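Local coordinates for protein phosphoglycerate kinase (Coxiella burnetii, PDB 4NG4) that transfers a phosphoryl group between ATP and 3-phosphoglycerate, forming 1,3-bisphosphoglycerate or, in glycolysis, regenerating ATP from it, at residues 193-199 with 317-323; 220-224 with 310-314; 105-109 with 139-143; 128-132 with 158-164; 14-20 with 173-179. All blocks are in the same frame, centred on the assembly; numbering follows the deposited sequence.

The five contacts divide between the two lobes of the kinase. Contacts 1 and 2, with centres about 8 Å apart, share the nucleotide-binding lobe: strands 196-202 and 221-226 are neighbours in one parallel sheet, and Met314 of contact 2 packs on Val199 of contact 1. Contact 1 ends at the bound ADP through Asn323. Contacts 3, 4 and 5 belong to the other lobe and its six-stranded sheet. Contacts 3 and 4 lie about 14 Å apart between centres and touch through Met140; contact 4 adjoins the predicted substrate-binding arginines. Contact 5 lies along the outer strand of that sheet, about 27 Å from contact 1 between centres, and helix 176-190, which starts there, precedes strand 196-202.

Contact 1: 193-199 with 317-323; sequences QKPLVAV and AGTIVWN. With ADP (adenosine-5'-diphosphate), chain E.
Thr319 keeps OG1 beside its own backbone N (chi1 -53°), which turns the hydroxyl back to donate to Gln193 O over 2.8 Å and puts its methyl CG2 against Leu196 CD1. At the far end Val199 and Trp322 point the same way, side by side: the indole CG stands anti to the Trp322 backbone N (chi1 167°), and its CD1 comes 3.6 Å from Val199 CG1. Between these ends, strands 196-199 and 319-323 run parallel as neighbours in the Rossmann-like sheet of the nucleotide-binding lobe, 319-323 being its middle strand. Pro195, which follows a cis peptide bond, accepts at its carbonyl O from both Gly318 N, at 2.9 Å, and Thr319 N. The ladder then proceeds through Val197 N to Thr319 O, Val321 N to Val197 O and Val199 N to Val321 O, closing with Asn323 N on Val199 O at 3.0 Å. Leu196, Ala198, Thr319 and Val321 occupy one face; on the other, Val197, Val199, Ile320 and Trp322 lie under helices 304-316 and 336-347. Beyond the ladder Asn323 ND2 reaches ADP O3B at 2.6 Å in a weak hydrogen bond and also donates to Gly355 O, while OD1 accepts from Lys208 NZ. With its oxygen committed to the lysine, the amide presents its NH2 end to the beta-phosphate, consistent with the end of the ladder holding Asn323 in place at the nucleotide.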
# COMPACT_ATOMS: atom_id res chain seq x y z
N GLN A 193 -0.43 -6.60 -19.18
CA GLN A 193 -1.21 -7.24 -20.22
C GLN A 193 -2.33 -6.25 -20.56
O GLN A 193 -3.17 -5.97 -19.73
CB GLN A 193 -1.76 -8.59 -19.74
CG GLN A 193 -2.65 -9.32 -20.76
CD GLN A 193 -2.12 -9.28 -22.18
OE1 GLN A 193 -1.15 -9.98 -22.51
NE2 GLN A 193 -2.75 -8.46 -23.04
N LYS A 194 -2.30 -5.69 -21.77
CA LYS A 194 -3.26 -4.65 -22.17
C LYS A 194 -4.66 -5.22 -22.45
O LYS A 194 -4.80 -6.40 -22.71
CB LYS A 194 -2.74 -3.87 -23.39
CG LYS A 194 -1.38 -3.17 -23.19
CD LYS A 194 -1.29 -1.77 -23.87
CE LYS A 194 0.16 -1.39 -24.22
NZ LYS A 194 0.49 0.04 -23.92
N PRO A 195 -5.70 -4.39 -22.36
CA PRO A 195 -5.71 -3.02 -21.81
C PRO A 195 -5.46 -2.99 -20.30
O PRO A 195 -5.93 -3.88 -19.58
CB PRO A 195 -7.12 -2.50 -22.12
CG PRO A 195 -7.90 -3.67 -22.63
CD PRO A 195 -6.92 -4.67 -23.14
N LEU A 196 -4.71 -1.99 -19.85
CA LEU A 196 -4.54 -1.71 -18.44
C LEU A 196 -5.62 -0.71 -18.05
O LEU A 196 -5.78 0.29 -18.74
CB LEU A 196 -3.17 -1.11 -18.17
CG LEU A 196 -2.90 -0.63 -16.74
CD1 LEU A 196 -2.83 -1.81 -15.80
CD2 LEU A 196 -1.63 0.20 -16.67
N VAL A 197 -6.34 -0.99 -16.97
CA VAL A 197 -7.32 -0.04 -16.41
C VAL A 197 -7.00 0.31 -14.96
O VAL A 197 -6.64 -0.55 -14.17
CB VAL A 197 -8.74 -0.59 -16.46
CG1 VAL A 197 -9.71 0.39 -15.85
CG2 VAL A 197 -9.13 -0.89 -17.89
N ALA A 198 -7.13 1.58 -14.61
CA ALA A 198 -6.83 2.04 -13.26
C ALA A 198 -8.05 2.75 -12.71
O ALA A 198 -8.46 3.76 -13.26
CB ALA A 198 -5.64 2.97 -13.29
N VAL A 199 -8.61 2.21 -11.64
CA VAL A 199 -9.71 2.85 -10.90
C VAL A 199 -9.15 3.58 -9.69
O VAL A 199 -8.40 3.00 -8.91
CB VAL A 199 -10.72 1.79 -10.41
CG1 VAL A 199 -11.92 2.43 -9.75
CG2 VAL A 199 -11.14 0.90 -11.57
N ALA A 317 -10.64 -5.94 -19.54
CA ALA A 317 -9.29 -5.58 -19.09
C ALA A 317 -8.37 -6.78 -19.06
O ALA A 317 -8.80 -7.90 -18.73
CB ALA A 317 -9.35 -4.94 -17.72
N GLY A 318 -7.11 -6.54 -19.42
CA GLY A 318 -6.03 -7.52 -19.24
C GLY A 318 -5.31 -7.35 -17.91
O GLY A 318 -4.75 -8.31 -17.39
N THR A 319 -5.31 -6.12 -17.39
CA THR A 319 -4.73 -5.80 -16.08
C THR A 319 -5.59 -4.73 -15.41
O THR A 319 -6.16 -3.89 -16.11
CB THR A 319 -3.29 -5.25 -16.21
OG1 THR A 319 -2.49 -6.15 -16.98
CG2 THR A 319 -2.67 -5.06 -14.83
N ILE A 320 -5.66 -4.76 -14.08
CA ILE A 320 -6.44 -3.77 -13.31
C ILE A 320 -5.70 -3.30 -12.05
O ILE A 320 -5.12 -4.09 -11.32
CB ILE A 320 -7.81 -4.33 -12.92
CG1 ILE A 320 -8.62 -4.73 -14.17
CG2 ILE A 320 -8.56 -3.30 -12.10
CD1 ILE A 320 -9.97 -5.37 -13.87
N VAL A 321 -5.73 -1.99 -11.80
CA VAL A 321 -5.12 -1.42 -10.59
C VAL A 321 -6.18 -0.56 -9.91
O VAL A 321 -6.65 0.38 -10.49
CB VAL A 321 -3.86 -0.56 -10.92
CG1 VAL A 321 -3.22 -0.03 -9.67
CG2 VAL A 321 -2.84 -1.37 -11.69
N TRP A 322 -6.58 -0.90 -8.69
CA TRP A 322 -7.72 -0.23 -8.06
C TRP A 322 -7.43 0.22 -6.62
O TRP A 322 -7.14 -0.59 -5.76
CB TRP A 322 -8.93 -1.13 -8.12
CG TRP A 322 -10.07 -0.71 -7.26
CD1 TRP A 322 -10.47 0.57 -6.98
CD2 TRP A 322 -10.98 -1.57 -6.57
NE1 TRP A 322 -11.56 0.55 -6.14
CE2 TRP A 322 -11.89 -0.75 -5.89
CE3 TRP A 322 -11.10 -2.94 -6.46
CZ2 TRP A 322 -12.92 -1.27 -5.10
CZ3 TRP A 322 -12.12 -3.46 -5.67
CH2 TRP A 322 -13.00 -2.62 -5.00
N ASN A 323 -7.55 1.53 -6.40
CA ASN A 323 -7.30 2.18 -5.13
C ASN A 323 -8.39 3.17 -4.82
O ASN A 323 -8.37 4.29 -5.35
CB ASN A 323 -5.97 2.92 -5.18
CG ASN A 323 -5.78 3.86 -4.00
OD1 ASN A 323 -5.33 5.00 -4.16
ND2 ASN A 323 -6.13 3.39 -2.81
PB ADP E . -8.48 4.22 0.18
O1B ADP E . -9.23 2.94 -0.06
O2B ADP E . -8.14 4.46 1.64
O3B ADP E . -7.33 4.46 -0.77
PA ADP E . -9.39 6.94 0.02
O1A ADP E . -8.51 7.17 1.22
O2A ADP E . -8.98 7.57 -1.29
O3A ADP E . -9.57 5.35 -0.24
O5' ADP E . -10.87 7.47 0.43
C5' ADP E . -11.99 6.59 0.57
C4' ADP E . -12.96 7.12 1.61
O4' ADP E . -13.64 8.28 1.09
C3' ADP E . -14.02 6.09 1.99
O3' ADP E . -13.97 5.79 3.39
C2' ADP E . -15.35 6.69 1.56
O2' ADP E . -16.38 6.56 2.55
C1' ADP E . -15.06 8.16 1.26
N9 ADP E . -15.82 8.64 0.06
C8 ADP E . -15.74 8.16 -1.20
N7 ADP E . -16.59 8.84 -2.02
C5 ADP E . -17.23 9.77 -1.29
C6 ADP E . -18.25 10.82 -1.53
N6 ADP E . -18.78 11.02 -2.76
N1 ADP E . -18.63 11.58 -0.47
C2 ADP E . -18.13 11.41 0.78
N3 ADP E . -17.20 10.48 1.06
C4 ADP E . -16.72 9.64 0.09

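Contact 2: 220-224 with 310-314; sequences DQLIV and YAKLM
Met314 N bonds to Tyr310 O at 3.1 Å, holding the helical turn whose Tyr310, Leu313 and Met314 side chains all converge on Ile223. This is the sheet-covering layer of an alpha/beta fold: helix 304-316 lies across strand 221-226, the outer strand of the five-stranded parallel sheet, with the short segments running at 141° to each other. The joint is essentially apolar. Ile223 has its CG2 anti to the backbone N, which sets that methyl over one face of the Tyr310 ring in a CH-pi contact, 3.7 Å from the centroid and 20° off the normal. The other branch, CG1-CD1, runs out straight beside the same ring (chi2 173°), bringing CD1 to within 3.4 Å of Tyr310 CD1 and 4.0 Å of Leu313 CD1. Leu313 also crosses the aliphatic part of Gln221, its CD2 being 3.6 Å from Gln221 CG. Val224 turns its side chain to the other side of the sheet, where helix 227-235 packs on it with Ala229 and Phe232. Met314, buried also against Leu341 and Val345 of helix 336-347, has a chain folded at chi2 and chi3 that brings its terminal CE tip to tip with Ile223 CD1 at 3.6 Å.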
# COMPACT_ATOMS: atom_id res chain seq x y z
N ASP A 220 -4.82 2.64 -20.36
CA ASP A 220 -5.64 2.80 -21.54
C ASP A 220 -6.99 3.43 -21.18
O ASP A 220 -7.50 4.27 -21.91
CB ASP A 220 -5.82 1.45 -22.22
CG ASP A 220 -4.52 0.90 -22.74
OD1 ASP A 220 -4.07 1.35 -23.81
OD2 ASP A 220 -3.92 0.04 -22.07
N GLN A 221 -7.55 3.00 -20.06
CA GLN A 221 -8.75 3.59 -19.49
C GLN A 221 -8.39 4.04 -18.08
O GLN A 221 -7.49 3.45 -17.45
CB GLN A 221 -9.88 2.56 -19.42
CG GLN A 221 -10.60 2.25 -20.74
CD GLN A 221 -9.84 1.30 -21.68
OE1 GLN A 221 -9.30 0.28 -21.26
NE2 GLN A 221 -9.83 1.63 -22.97
N LEU A 222 -9.05 5.10 -17.59
CA LEU A 222 -8.91 5.52 -16.18
C LEU A 222 -10.26 5.94 -15.62
O LEU A 222 -11.03 6.64 -16.28
CB LEU A 222 -7.93 6.69 -16.06
CG LEU A 222 -7.65 7.24 -14.64
CD1 LEU A 222 -6.71 6.32 -13.89
CD2 LEU A 222 -7.08 8.65 -14.70
N ILE A 223 -10.55 5.51 -14.40
CA ILE A 223 -11.85 5.74 -13.77
C ILE A 223 -11.68 6.41 -12.42
O ILE A 223 -11.05 5.86 -11.51
CB ILE A 223 -12.59 4.43 -13.53
CG1 ILE A 223 -13.10 3.85 -14.85
CG2 ILE A 223 -13.78 4.64 -12.58
CD1 ILE A 223 -13.69 2.47 -14.70
N VAL A 224 -12.25 7.60 -12.27
CA VAL A 224 -12.23 8.29 -11.00
C VAL A 224 -13.56 8.05 -10.29
O VAL A 224 -14.61 7.99 -10.95
CB VAL A 224 -11.98 9.81 -11.16
CG1 VAL A 224 -10.69 10.07 -11.89
CG2 VAL A 224 -13.13 10.49 -11.87
N TYR A 310 -18.32 0.91 -16.12
CA TYR A 310 -17.17 0.36 -15.39
C TYR A 310 -17.11 -1.16 -15.55
O TYR A 310 -16.04 -1.72 -15.78
CB TYR A 310 -17.22 0.69 -13.89
CG TYR A 310 -17.24 2.16 -13.53
CD1 TYR A 310 -16.97 3.17 -14.46
CD2 TYR A 310 -17.51 2.55 -12.22
CE1 TYR A 310 -17.00 4.53 -14.10
CE2 TYR A 310 -17.52 3.90 -11.85
CZ TYR A 310 -17.26 4.87 -12.79
OH TYR A 310 -17.28 6.18 -12.40
N ALA A 311 -18.25 -1.82 -15.44
CA ALA A 311 -18.31 -3.27 -15.55
C ALA A 311 -17.79 -3.77 -16.91
O ALA A 311 -17.20 -4.86 -16.99
CB ALA A 311 -19.74 -3.76 -15.31
N LYS A 312 -18.01 -3.00 -17.97
CA LYS A 312 -17.50 -3.34 -19.31
C LYS A 312 -15.98 -3.27 -19.34
O LYS A 312 -15.33 -4.19 -19.82
CB LYS A 312 -18.11 -2.41 -20.37
CG LYS A 312 -17.80 -2.79 -21.84
CD LYS A 312 -18.85 -2.17 -22.81
CE LYS A 312 -18.49 -2.33 -24.31
NZ LYS A 312 -18.33 -3.76 -24.73
N LEU A 313 -15.41 -2.18 -18.82
CA LEU A 313 -13.97 -1.97 -18.88
C LEU A 313 -13.19 -3.01 -18.04
O LEU A 313 -12.08 -3.43 -18.43
CB LEU A 313 -13.62 -0.54 -18.46
CG LEU A 313 -14.24 0.59 -19.29
CD1 LEU A 313 -14.00 1.99 -18.69
CD2 LEU A 313 -13.74 0.52 -20.71
N MET A 314 -13.77 -3.42 -16.91
CA MET A 314 -13.17 -4.48 -16.10
C MET A 314 -13.18 -5.82 -16.83
O MET A 314 -12.17 -6.54 -16.83
CB MET A 314 -13.87 -4.62 -14.73
CG MET A 314 -13.75 -3.39 -13.82
SD MET A 314 -12.17 -2.56 -13.85
CE MET A 314 -12.72 -0.86 -13.72

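Contact 3: 105-109 with 139-143; sequences DWLKG and RMAEL
A short 3-10 turn at 106-108 lies against the last turn of helix 134-142, with Leu107 CA 6.7 Å from Met140 CA and Gly109 CA 6.2 Å from Leu143 CA. Gly109 has a positive phi (121°), a conformation in which a CB would collide with the preceding carbonyl, and its bare CA receives Leu143 CD2, a methyl that also lies 3.3 Å from Leu107 O. The indole of Trp106 supplies one surface of the contact. Its CG sits between backbone N and carbonyl carbon (chi1 61°), which turns the benzene rim of the ring to the helix. Met140 and Leu143 meet that rim near the ring plane: Met140 CE lies 3.6 Å from Trp106 CH2, and Leu143 CD1 lies 3.5 Å from Trp106 CE3. The Met140 sulfur stands 5.5 Å from the centroid of the six-membered ring, 88° off its normal, an edge-on Met-aromatic contact. Leu107 CG, from the same turn, covers a face of the indole, while its CD2 packs obliquely against the Arg139 guanidinium. NE1 of Trp106 makes a weak hydrogen bond to Glu121 O, and both Trp106 and Leu143 rest on Met28 of the sheet. This part of the loop between strands 102-103 and 117-120 thus packs on a helix covering the parallel sheet, an arrangement belonging to the Rossmann-like architecture of the N-terminal lobe of phosphoglycerate kinase.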
# COMPACT_ATOMS: atom_id res chain seq x y z
N ASP A 105 20.34 -5.00 24.05
CA ASP A 105 21.53 -4.18 23.84
C ASP A 105 22.24 -4.61 22.55
O ASP A 105 23.45 -4.80 22.51
CB ASP A 105 22.48 -4.26 25.06
CG ASP A 105 22.79 -5.71 25.48
OD1 ASP A 105 22.38 -6.65 24.77
OD2 ASP A 105 23.44 -5.91 26.53
N TRP A 106 21.46 -4.74 21.48
CA TRP A 106 21.97 -5.41 20.27
C TRP A 106 23.02 -4.63 19.47
O TRP A 106 23.72 -5.23 18.66
CB TRP A 106 20.81 -5.85 19.35
CG TRP A 106 19.92 -4.74 18.84
CD1 TRP A 106 18.77 -4.27 19.41
CD2 TRP A 106 20.09 -4.00 17.63
NE1 TRP A 106 18.22 -3.28 18.63
CE2 TRP A 106 19.01 -3.10 17.53
CE3 TRP A 106 21.05 -4.01 16.62
CZ2 TRP A 106 18.88 -2.20 16.47
CZ3 TRP A 106 20.91 -3.12 15.55
CH2 TRP A 106 19.84 -2.23 15.49
N LEU A 107 23.13 -3.32 19.70
CA LEU A 107 24.03 -2.47 18.91
C LEU A 107 25.49 -2.72 19.18
O LEU A 107 26.31 -2.53 18.29
CB LEU A 107 23.75 -0.99 19.16
CG LEU A 107 22.38 -0.48 18.73
CD1 LEU A 107 21.42 -0.44 19.93
CD2 LEU A 107 22.56 0.90 18.12
N LYS A 108 25.79 -3.12 20.42
CA LYS A 108 27.17 -3.46 20.82
C LYS A 108 27.59 -4.87 20.38
O LYS A 108 28.73 -5.27 20.61
CB LYS A 108 27.36 -3.30 22.34
CG LYS A 108 27.90 -1.93 22.77
CD LYS A 108 28.89 -2.05 23.94
CE LYS A 108 30.26 -2.59 23.50
NZ LYS A 108 31.21 -2.77 24.65
N GLY A 109 26.67 -5.61 19.77
CA GLY A 109 26.99 -6.93 19.19
C GLY A 109 26.16 -8.04 19.79
O GLY A 109 25.62 -7.89 20.88
N ARG A 139 26.93 1.70 12.34
CA ARG A 139 27.01 0.78 13.47
C ARG A 139 26.14 -0.45 13.23
O ARG A 139 26.54 -1.57 13.55
CB ARG A 139 26.58 1.49 14.76
CG ARG A 139 27.23 0.98 16.04
CD ARG A 139 27.34 2.10 17.08
NE ARG A 139 26.07 2.82 17.27
CZ ARG A 139 25.93 3.99 17.89
NH1 ARG A 139 26.99 4.61 18.42
NH2 ARG A 139 24.73 4.55 18.00
N MET A 140 24.95 -0.24 12.69
CA MET A 140 24.07 -1.33 12.27
C MET A 140 24.74 -2.18 11.19
O MET A 140 24.60 -3.40 11.19
CB MET A 140 22.73 -0.79 11.74
CG MET A 140 21.84 -0.07 12.77
SD MET A 140 20.14 0.19 12.19
CE MET A 140 19.35 0.80 13.65
N ALA A 141 25.47 -1.53 10.29
CA ALA A 141 26.16 -2.21 9.18
C ALA A 141 27.36 -3.02 9.66
O ALA A 141 27.74 -4.01 9.04
CB ALA A 141 26.60 -1.20 8.15
N GLU A 142 27.95 -2.56 10.76
CA GLU A 142 29.04 -3.26 11.46
C GLU A 142 28.58 -4.64 11.93
O GLU A 142 29.32 -5.62 11.81
CB GLU A 142 29.49 -2.43 12.67
CG GLU A 142 30.96 -2.51 13.03
CD GLU A 142 31.86 -1.85 12.00
OE1 GLU A 142 31.35 -1.24 11.03
OE2 GLU A 142 33.10 -1.94 12.16
N LEU A 143 27.35 -4.72 12.43
CA LEU A 143 26.81 -5.92 13.09
C LEU A 143 26.45 -7.09 12.16
O LEU A 143 26.06 -8.16 12.65
CB LEU A 143 25.56 -5.55 13.92
CG LEU A 143 25.73 -4.51 15.04
CD1 LEU A 143 24.37 -3.96 15.44
CD2 LEU A 143 26.45 -5.10 16.26

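Contact 4: 128-132 with 158-164; sequences GENEN and AQASTAG
Hydrogen bonds accepted by Glu129 make the main join to the start of helix 160-168. Its carbonyl O accepts Ala160 N at 3.1 Å, in the carbonyl plane, as well as Asn132 N, which closes the type I turn 129-132. Its side chain, with CG anti to the backbone N (chi1 165°) and a bend at chi2, brings OE2 to Ser161 N at 2.8 Å through the syn lone pair, although the carboxylate sits too close to Ser161 OG in the model for its exact position to be trusted. Ser161 OG has Arg30 NE as its partner. Asn132 OD1 approaches Gly164 N, but that weak bond is doubtful because the oxygen is crowded in the model.

Van der Waals contact comes chiefly from the extended Gln159, whose CG passes the Glu129 carbonyl and whose NE2 lies 3.4 Å from Asn130 CA. The Gln159 side chain is also about 4 Å from those of Arg124 and Arg157, so this turn-to-helix junction borders the predicted substrate site of the kinase's N-terminal lobe.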
# COMPACT_ATOMS: atom_id res chain seq x y z
N GLY A 128 18.20 8.42 16.68
CA GLY A 128 18.69 8.61 15.31
C GLY A 128 18.05 7.79 14.19
O GLY A 128 18.37 7.99 13.01
N GLU A 129 17.14 6.88 14.53
CA GLU A 129 16.44 6.09 13.53
C GLU A 129 15.68 6.96 12.54
O GLU A 129 15.85 6.86 11.32
CB GLU A 129 15.47 5.10 14.20
CG GLU A 129 14.43 4.47 13.27
CD GLU A 129 14.98 3.39 12.35
OE1 GLU A 129 14.27 2.38 12.14
OE2 GLU A 129 16.12 3.53 11.85
N ASN A 130 14.82 7.82 13.08
CA ASN A 130 13.98 8.67 12.24
C ASN A 130 14.73 9.69 11.32
O ASN A 130 14.21 10.06 10.26
CB ASN A 130 12.94 9.38 13.09
CG ASN A 130 12.23 10.42 12.34
OD1 ASN A 130 11.38 10.11 11.51
ND2 ASN A 130 12.61 11.67 12.57
N GLU A 131 15.92 10.13 11.72
CA GLU A 131 16.72 11.05 10.90
C GLU A 131 17.67 10.31 9.93
O GLU A 131 18.42 10.95 9.19
CB GLU A 131 17.60 11.94 11.78
CG GLU A 131 16.90 13.07 12.50
CD GLU A 131 17.86 13.76 13.48
OE1 GLU A 131 19.10 13.50 13.39
OE2 GLU A 131 17.39 14.53 14.35
N ASN A 132 17.67 8.98 9.96
CA ASN A 132 18.61 8.20 9.16
C ASN A 132 20.03 8.67 9.42
O ASN A 132 20.79 8.93 8.50
CB ASN A 132 18.27 8.30 7.68
CG ASN A 132 18.89 7.19 6.86
OD1 ASN A 132 18.86 6.03 7.25
ND2 ASN A 132 19.44 7.55 5.71
N ALA A 158 13.10 7.28 4.66
CA ALA A 158 14.53 7.08 4.85
C ALA A 158 14.80 7.07 6.33
O ALA A 158 14.65 8.09 7.01
CB ALA A 158 15.31 8.19 4.18
N GLN A 159 15.16 5.90 6.83
CA GLN A 159 15.44 5.72 8.24
C GLN A 159 16.60 4.74 8.37
O GLN A 159 16.78 3.88 7.52
CB GLN A 159 14.19 5.22 8.94
CG GLN A 159 13.16 6.34 9.13
CD GLN A 159 11.95 5.88 9.89
OE1 GLN A 159 11.24 5.00 9.45
NE2 GLN A 159 11.71 6.47 11.05
N ALA A 160 17.41 4.92 9.41
CA ALA A 160 18.62 4.11 9.62
C ALA A 160 18.42 2.62 9.32
O ALA A 160 19.25 1.97 8.71
CB ALA A 160 19.12 4.31 11.05
N SER A 161 17.28 2.10 9.76
CA SER A 161 16.96 0.69 9.65
C SER A 161 16.35 0.26 8.31
O SER A 161 16.24 -0.94 8.03
CB SER A 161 16.02 0.29 10.81
OG SER A 161 14.70 0.78 10.66
N THR A 162 15.95 1.24 7.48
CA THR A 162 15.37 0.99 6.14
C THR A 162 16.22 1.48 4.97
O THR A 162 16.04 1.01 3.84
CB THR A 162 14.03 1.70 5.97
OG1 THR A 162 14.24 3.12 5.94
CG2 THR A 162 13.06 1.35 7.09
N ALA A 163 17.13 2.41 5.24
CA ALA A 163 17.87 3.09 4.20
C ALA A 163 19.37 3.20 4.52
O ALA A 163 20.21 2.74 3.75
CB ALA A 163 17.28 4.46 3.99
N GLY A 164 19.68 3.83 5.65
CA GLY A 164 21.07 4.08 6.04
C GLY A 164 21.89 2.81 6.15
O GLY A 164 22.99 2.75 5.61

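Contact 5: 14-20 with 173-179; sequences FLSMSNL and CAGPLLI
Two backbone hydrogen bonds tie the chain on both sides of Ser16 to Ala174: Ala174 N donates to Leu15 O at 3.0 Å, and Met17 N to Ala174 O at 3.1 Å. They form a single beta bridge between Ser16 and Ala174, with Ser16 CA adding a CA-H...O contact to the same Ala174 carbonyl. Ser16 OG shares a 2.7 Å hydrogen bond with Ser18 OG. Strand 171-174 is an outer strand of the six-stranded parallel sheet of the N-terminal lobe, so the segment before strand 26-31 runs along the sheet's border; immediately beyond, Gly175 is the N-cap of helix 176-190. Apolar contacts form around this bridge. The Phe14 ring meets Ala174 CB obliquely, with its CE1 3.4 Å away, and extends CZ to 3.7 Å from Leu178 CD2. Helix 392-401 at the C-terminus packs on the same patch through Leu397, which touches both Phe14 and Ala174. Ile179 CD1 packs against the Ser16 side chain. Cys173 holds SG between its backbone N and carbonyl carbon (chi1 62°), where the sulfur meets Leu20 CD1 at 3.6 Å; its CB lies 3.9 Å from Leu15 CB. The end of Met17 leads away from Cys173 and touches Val148 and Ala58 of helix 46-60.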
# COMPACT_ATOMS: atom_id res chain seq x y z
N PHE A 14 17.59 -5.10 -8.58
CA PHE A 14 18.48 -5.19 -7.42
C PHE A 14 18.73 -6.64 -7.00
O PHE A 14 18.10 -7.56 -7.52
CB PHE A 14 17.91 -4.38 -6.25
CG PHE A 14 16.46 -4.62 -5.99
CD1 PHE A 14 16.03 -5.83 -5.46
CD2 PHE A 14 15.53 -3.64 -6.25
CE1 PHE A 14 14.69 -6.06 -5.21
CE2 PHE A 14 14.18 -3.85 -6.00
CZ PHE A 14 13.76 -5.06 -5.48
N LEU A 15 19.64 -6.83 -6.04
CA LEU A 15 19.99 -8.16 -5.53
C LEU A 15 18.90 -8.76 -4.64
O LEU A 15 18.16 -8.04 -3.97
CB LEU A 15 21.30 -8.11 -4.74
CG LEU A 15 22.57 -7.79 -5.53
CD1 LEU A 15 23.74 -7.56 -4.59
CD2 LEU A 15 22.86 -8.90 -6.51
N SER A 16 18.87 -10.09 -4.61
CA SER A 16 17.87 -10.85 -3.88
C SER A 16 18.52 -11.82 -2.90
O SER A 16 19.66 -12.25 -3.09
CB SER A 16 16.99 -11.62 -4.87
OG SER A 16 16.16 -12.54 -4.18
N MET A 17 17.77 -12.18 -1.85
CA MET A 17 18.22 -13.15 -0.85
C MET A 17 18.37 -14.56 -1.45
O MET A 17 19.25 -15.32 -1.05
CB MET A 17 17.21 -13.17 0.32
CG MET A 17 17.52 -14.16 1.43
SD MET A 17 16.73 -13.74 2.99
CE MET A 17 16.29 -15.39 3.58
N SER A 18 17.53 -14.88 -2.43
CA SER A 18 17.57 -16.17 -3.12
C SER A 18 18.86 -16.41 -3.90
O SER A 18 19.28 -17.56 -4.07
CB SER A 18 16.37 -16.27 -4.07
OG SER A 18 16.33 -15.17 -4.96
N ASN A 19 19.47 -15.33 -4.38
CA ASN A 19 20.68 -15.41 -5.20
C ASN A 19 21.98 -15.29 -4.41
O ASN A 19 23.07 -15.33 -4.99
CB ASN A 19 20.65 -14.35 -6.32
CG ASN A 19 19.77 -14.76 -7.49
OD1 ASN A 19 20.09 -15.69 -8.23
ND2 ASN A 19 18.66 -14.06 -7.66
N LEU A 20 21.87 -15.15 -3.08
CA LEU A 20 23.04 -15.02 -2.21
C LEU A 20 23.20 -16.23 -1.28
O LEU A 20 22.22 -16.86 -0.89
CB LEU A 20 22.93 -13.74 -1.38
CG LEU A 20 22.95 -12.44 -2.18
CD1 LEU A 20 22.39 -11.27 -1.33
CD2 LEU A 20 24.35 -12.13 -2.71
N CYS A 173 20.55 -6.51 0.02
CA CYS A 173 19.60 -7.10 -0.91
C CYS A 173 18.16 -6.98 -0.41
O CYS A 173 17.91 -6.46 0.69
CB CYS A 173 19.94 -8.57 -1.12
SG CYS A 173 19.80 -9.52 0.37
N ALA A 174 17.21 -7.44 -1.22
CA ALA A 174 15.81 -7.48 -0.84
C ALA A 174 15.39 -8.91 -0.52
O ALA A 174 15.89 -9.86 -1.13
CB ALA A 174 14.95 -6.90 -1.95
N GLY A 175 14.46 -9.06 0.43
CA GLY A 175 13.88 -10.35 0.76
C GLY A 175 12.73 -10.68 -0.17
O GLY A 175 12.35 -9.84 -0.99
N PRO A 176 12.16 -11.90 -0.05
CA PRO A 176 11.08 -12.35 -0.94
C PRO A 176 9.73 -11.59 -0.82
O PRO A 176 8.98 -11.53 -1.79
CB PRO A 176 10.91 -13.83 -0.58
CG PRO A 176 11.46 -13.96 0.76
CD PRO A 176 12.56 -12.95 0.89
N LEU A 177 9.41 -11.02 0.34
CA LEU A 177 8.16 -10.26 0.46
C LEU A 177 8.21 -8.98 -0.35
O LEU A 177 7.31 -8.71 -1.14
CB LEU A 177 7.82 -9.97 1.93
CG LEU A 177 6.99 -11.05 2.61
CD1 LEU A 177 7.70 -12.40 2.55
CD2 LEU A 177 6.71 -10.65 4.04
N LEU A 178 9.28 -8.21 -0.17
CA LEU A 178 9.50 -6.99 -0.95
C LEU A 178 9.56 -7.39 -2.41
O LEU A 178 9.12 -6.63 -3.28
CB LEU A 178 10.79 -6.29 -0.48
CG LEU A 178 11.10 -4.88 -0.98
CD1 LEU A 178 11.98 -4.17 0.02
CD2 LEU A 178 11.78 -4.91 -2.36
N ILE A 179 10.02 -8.63 -2.66
CA ILE A 179 10.02 -9.20 -4.01
C ILE A 179 8.61 -9.44 -4.53
O ILE A 179 8.30 -9.06 -5.66
CB ILE A 179 10.84 -10.50 -4.12
CG1 ILE A 179 12.34 -10.21 -3.98
CG2 ILE A 179 10.59 -11.17 -5.45
CD1 ILE A 179 13.19 -11.46 -3.81